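PDB 3QDH: fimbrial structural subunit from Actinomyces naeslundii, which forms the shaft of Actinomyces type 2 fimbriae as their structural subunit and, as an adhesin, mediates interactions with streptococci and host cells during oral biofilm development. Local coordinates for residues Glu153-Lys165 and Gln218-Ile232. Numbering follows the deposited sequence.
Sequences EVTSRWGDLLIKK and QGAINVKGLFISDSI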
# COMPACT_ATOMS: atom_id res chain seq x y z
N GLU A 153 12.98 6.24 2.79
CA GLU A 153 12.33 4.94 2.92
C GLU A 153 11.03 5.13 3.67
O GLU A 153 11.02 5.77 4.72
CB GLU A 153 13.24 3.94 3.65
CG GLU A 153 12.73 2.48 3.66
CD GLU A 153 13.60 1.52 4.48
OE1 GLU A 153 13.88 1.81 5.66
OE2 GLU A 153 14.00 0.47 3.95
N VAL A 154 9.93 4.59 3.14
CA VAL A 154 8.65 4.62 3.85
C VAL A 154 8.35 3.22 4.34
O VAL A 154 8.88 2.25 3.80
CB VAL A 154 7.46 5.12 2.99
CG1 VAL A 154 7.69 6.57 2.50
CG2 VAL A 154 7.18 4.15 1.82
N THR A 155 7.51 3.11 5.36
CA THR A 155 7.13 1.82 5.94
C THR A 155 5.64 1.75 6.21
O THR A 155 5.04 2.67 6.79
CB THR A 155 7.94 1.52 7.24
OG1 THR A 155 9.33 1.59 6.96
CG2 THR A 155 7.60 0.12 7.78
N SER A 156 5.04 0.65 5.76
CA SER A 156 3.66 0.31 6.05
C SER A 156 3.68 -0.94 6.93
O SER A 156 4.31 -1.95 6.58
CB SER A 156 2.91 0.04 4.74
OG SER A 156 1.54 -0.22 4.99
N ARG A 157 3.00 -0.86 8.08
CA ARG A 157 3.04 -1.93 9.07
C ARG A 157 1.76 -2.76 9.08
O ARG A 157 0.66 -2.21 9.02
CB ARG A 157 3.32 -1.38 10.46
CG ARG A 157 4.68 -0.71 10.57
CD ARG A 157 5.20 -0.70 11.99
NE ARG A 157 6.65 -0.86 12.04
CZ ARG A 157 7.52 0.10 11.73
NH1 ARG A 157 7.09 1.30 11.35
NH2 ARG A 157 8.83 -0.14 11.79
N TRP A 158 1.94 -4.08 9.15
CA TRP A 158 0.84 -5.03 9.01
C TRP A 158 0.97 -6.17 10.03
O TRP A 158 2.08 -6.56 10.40
CB TRP A 158 0.80 -5.59 7.59
CG TRP A 158 0.41 -4.55 6.57
CD1 TRP A 158 1.16 -3.49 6.15
CD2 TRP A 158 -0.83 -4.47 5.86
NE1 TRP A 158 0.47 -2.75 5.22
CE2 TRP A 158 -0.76 -3.33 5.02
CE3 TRP A 158 -2.00 -5.25 5.84
CZ2 TRP A 158 -1.81 -2.95 4.18
CZ3 TRP A 158 -3.04 -4.87 5.01
CH2 TRP A 158 -2.93 -3.73 4.19
N GLY A 159 -0.17 -6.68 10.47
CA GLY A 159 -0.19 -7.81 11.39
C GLY A 159 -1.25 -8.82 10.99
O GLY A 159 -2.11 -8.55 10.15
N ASP A 160 -1.19 -9.99 11.61
CA ASP A 160 -2.12 -11.06 11.26
C ASP A 160 -3.07 -11.36 12.42
O ASP A 160 -2.90 -10.85 13.53
CB ASP A 160 -1.37 -12.31 10.80
CG ASP A 160 -0.38 -12.82 11.82
OD1 ASP A 160 -0.45 -12.42 13.00
OD2 ASP A 160 0.48 -13.64 11.43
N LEU A 161 -4.08 -12.17 12.15
CA LEU A 161 -5.08 -12.54 13.15
C LEU A 161 -5.47 -13.99 12.93
O LEU A 161 -5.79 -14.38 11.81
CB LEU A 161 -6.31 -11.63 13.04
CG LEU A 161 -7.50 -11.84 13.98
CD1 LEU A 161 -7.15 -11.50 15.42
CD2 LEU A 161 -8.69 -11.00 13.51
N LEU A 162 -5.40 -14.78 14.00
CA LEU A 162 -5.91 -16.15 13.96
C LEU A 162 -7.08 -16.25 14.93
O LEU A 162 -6.94 -15.99 16.12
CB LEU A 162 -4.80 -17.16 14.29
CG LEU A 162 -5.10 -18.67 14.35
CD1 LEU A 162 -5.98 -19.17 13.19
CD2 LEU A 162 -3.81 -19.48 14.42
N ILE A 163 -8.24 -16.60 14.38
CA ILE A 163 -9.47 -16.76 15.14
C ILE A 163 -9.74 -18.26 15.31
O ILE A 163 -9.59 -19.03 14.36
CB ILE A 163 -10.67 -16.08 14.42
CG1 ILE A 163 -10.38 -14.58 14.19
CG2 ILE A 163 -11.97 -16.25 15.20
CD1 ILE A 163 -11.15 -13.96 13.04
N LYS A 164 -10.12 -18.66 16.51
CA LYS A 164 -10.56 -20.04 16.76
C LYS A 164 -11.92 -20.09 17.45
O LYS A 164 -12.10 -19.53 18.54
CB LYS A 164 -9.51 -20.82 17.57
CG LYS A 164 -9.74 -22.34 17.58
CD LYS A 164 -8.60 -23.08 18.24
CE LYS A 164 -8.81 -24.59 18.17
NZ LYS A 164 -7.60 -25.35 18.62
N LYS A 165 -12.89 -20.73 16.79
CA LYS A 165 -14.21 -20.96 17.37
C LYS A 165 -14.21 -22.34 18.01
O LYS A 165 -13.93 -23.33 17.34
CB LYS A 165 -15.30 -20.85 16.30
CG LYS A 165 -16.73 -20.79 16.83
CD LYS A 165 -17.02 -19.46 17.53
CE LYS A 165 -18.42 -19.42 18.13
NZ LYS A 165 -18.62 -20.46 19.19
N GLN A 218 -11.18 -27.13 11.57
CA GLN A 218 -10.47 -26.98 12.85
C GLN A 218 -10.98 -25.77 13.65
O GLN A 218 -10.43 -25.43 14.70
CB GLN A 218 -8.96 -26.88 12.63
CG GLN A 218 -8.37 -27.94 11.69
CD GLN A 218 -8.70 -29.36 12.12
OE1 GLN A 218 -9.08 -30.20 11.29
NE2 GLN A 218 -8.55 -29.65 13.41
N GLY A 219 -12.02 -25.13 13.13
CA GLY A 219 -12.63 -23.97 13.77
C GLY A 219 -11.80 -22.71 13.62
O GLY A 219 -11.96 -21.76 14.39
N ALA A 220 -10.91 -22.69 12.62
CA ALA A 220 -9.95 -21.59 12.44
C ALA A 220 -10.28 -20.65 11.28
O ALA A 220 -10.74 -21.10 10.22
CB ALA A 220 -8.53 -22.15 12.28
N ILE A 221 -10.05 -19.36 11.50
CA ILE A 221 -9.94 -18.37 10.43
C ILE A 221 -8.56 -17.72 10.54
O ILE A 221 -8.20 -17.19 11.60
CB ILE A 221 -11.01 -17.26 10.51
CG1 ILE A 221 -12.42 -17.84 10.39
CG2 ILE A 221 -10.80 -16.21 9.40
CD1 ILE A 221 -13.51 -16.90 10.87
N ASN A 222 -7.78 -17.78 9.47
CA ASN A 222 -6.45 -17.16 9.45
C ASN A 222 -6.41 -15.93 8.55
O ASN A 222 -6.43 -16.04 7.33
CB ASN A 222 -5.38 -18.18 9.05
CG ASN A 222 -3.97 -17.59 9.08
OD1 ASN A 222 -3.72 -16.56 9.72
ND2 ASN A 222 -3.05 -18.24 8.38
N VAL A 223 -6.38 -14.76 9.18
CA VAL A 223 -6.27 -13.48 8.47
C VAL A 223 -4.79 -13.13 8.35
O VAL A 223 -4.16 -12.75 9.34
CB VAL A 223 -7.06 -12.37 9.20
CG1 VAL A 223 -6.96 -11.05 8.44
CG2 VAL A 223 -8.52 -12.77 9.38
N LYS A 224 -4.25 -13.25 7.14
CA LYS A 224 -2.81 -13.12 6.92
C LYS A 224 -2.28 -11.68 6.91
O LYS A 224 -1.07 -11.46 6.84
CB LYS A 224 -2.38 -13.88 5.65
CG LYS A 224 -2.11 -15.37 5.87
CD LYS A 224 -1.46 -15.99 4.63
CE LYS A 224 -0.69 -17.26 4.99
NZ LYS A 224 -0.14 -17.96 3.78
N GLY A 225 -3.18 -10.71 6.99
CA GLY A 225 -2.75 -9.32 7.05
C GLY A 225 -3.85 -8.33 7.33
O GLY A 225 -4.87 -8.32 6.63
N LEU A 226 -3.65 -7.51 8.35
CA LEU A 226 -4.47 -6.33 8.61
C LEU A 226 -3.54 -5.13 8.83
O LEU A 226 -2.49 -5.26 9.46
CB LEU A 226 -5.37 -6.53 9.84
CG LEU A 226 -6.58 -7.47 9.70
CD1 LEU A 226 -7.13 -7.86 11.07
CD2 LEU A 226 -7.69 -6.86 8.86
N PHE A 227 -3.94 -3.97 8.32
CA PHE A 227 -3.15 -2.74 8.43
C PHE A 227 -3.02 -2.27 9.88
O PHE A 227 -3.99 -2.32 10.64
CB PHE A 227 -3.76 -1.64 7.55
CG PHE A 227 -3.12 -0.30 7.71
CD1 PHE A 227 -1.84 -0.04 7.18
CD2 PHE A 227 -3.79 0.73 8.37
CE1 PHE A 227 -1.26 1.20 7.32
CE2 PHE A 227 -3.21 1.98 8.51
CZ PHE A 227 -1.94 2.22 7.98
N ILE A 228 -1.83 -1.83 10.27
CA ILE A 228 -1.61 -1.32 11.63
C ILE A 228 -1.37 0.18 11.64
O ILE A 228 -2.09 0.92 12.32
CB ILE A 228 -0.46 -2.07 12.33
CG1 ILE A 228 -0.90 -3.50 12.65
CG2 ILE A 228 -0.03 -1.36 13.62
CD1 ILE A 228 0.20 -4.38 13.16
N SER A 229 -0.37 0.62 10.87
CA SER A 229 0.05 2.03 10.83
C SER A 229 1.08 2.22 9.72
O SER A 229 1.63 1.25 9.20
CB SER A 229 0.70 2.43 12.16
OG SER A 229 1.98 1.84 12.27
N ASP A 230 1.32 3.48 9.35
CA ASP A 230 2.41 3.78 8.42
C ASP A 230 3.31 4.92 8.91
O ASP A 230 3.01 5.57 9.91
CB ASP A 230 1.88 4.00 6.98
CG ASP A 230 0.98 5.22 6.86
OD1 ASP A 230 1.37 6.31 7.32
OD2 ASP A 230 -0.12 5.09 6.27
N SER A 231 4.41 5.14 8.19
CA SER A 231 5.45 6.06 8.63
C SER A 231 5.18 7.52 8.24
O SER A 231 6.00 8.39 8.52
CB SER A 231 6.81 5.60 8.08
OG SER A 231 6.82 5.59 6.65
N ILE A 232 4.04 7.78 7.61
CA ILE A 232 3.71 9.14 7.15
C ILE A 232 2.98 9.94 8.22
O ILE A 232 2.01 9.45 8.79
CB ILE A 232 2.85 9.12 5.86
CG1 ILE A 232 3.41 8.14 4.82
CG2 ILE A 232 2.70 10.55 5.29
CD1 ILE A 232 4.82 8.46 4.33
O HOH W 1 4.48 2.85 11.23
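With CG of Trp158 anti to its carbonyl carbon (chi1 -68°) and CG of Phe227 anti to the backbone N (chi1 173°), the indole swings across to Phe227, its non-hydrogen-bonded partner on one face of a twisted antiparallel strand pair. Phe227 CB sits over the indole, 4.0 Å from the centroid of the six-membered ring of Trp158, a CH-pi contact, while the phenyl turns its edge toward the face of the five-membered ring, a T-shaped (edge-to-face) pair with planes at 72°. Trp158 NE1 gives a hydrogen bond to Ser156 OG (2.8 Å), slightly out of the indole plane, and that hydroxyl also lies at the phenyl edge. Arg157, Gly159, Leu161 and Ile163 each give and accept a backbone hydrogen bond, and the ladder takes up two bulges without breaking: Ile228 and Ser229 both face Arg157 in a classic bulge, and the register slips again between Gly159 and Leu161. Ile228 CD1 lies 3.6 Å from Gly159 N. Beyond the slip, Leu161 and Ile163 pack on Val223 and Ile221 (Ile163 CB to Ile221 CB, 4.1 Å), on the face covered by strands 182-188 and 245-254. Near the other end, Ser231 OG accepts from Thr155 N at 2.9 Å, and a water bridges Arg157 NH1 and Ser229 OG, which is also hydrogen-bonded to Ala243 O. Lys165 NZ is covalently linked to Asn287 CG, an intramolecular isopeptide bond consistent with the CnaB (reverse IgG) fold of the C-terminal, SpaA-like pilin domain.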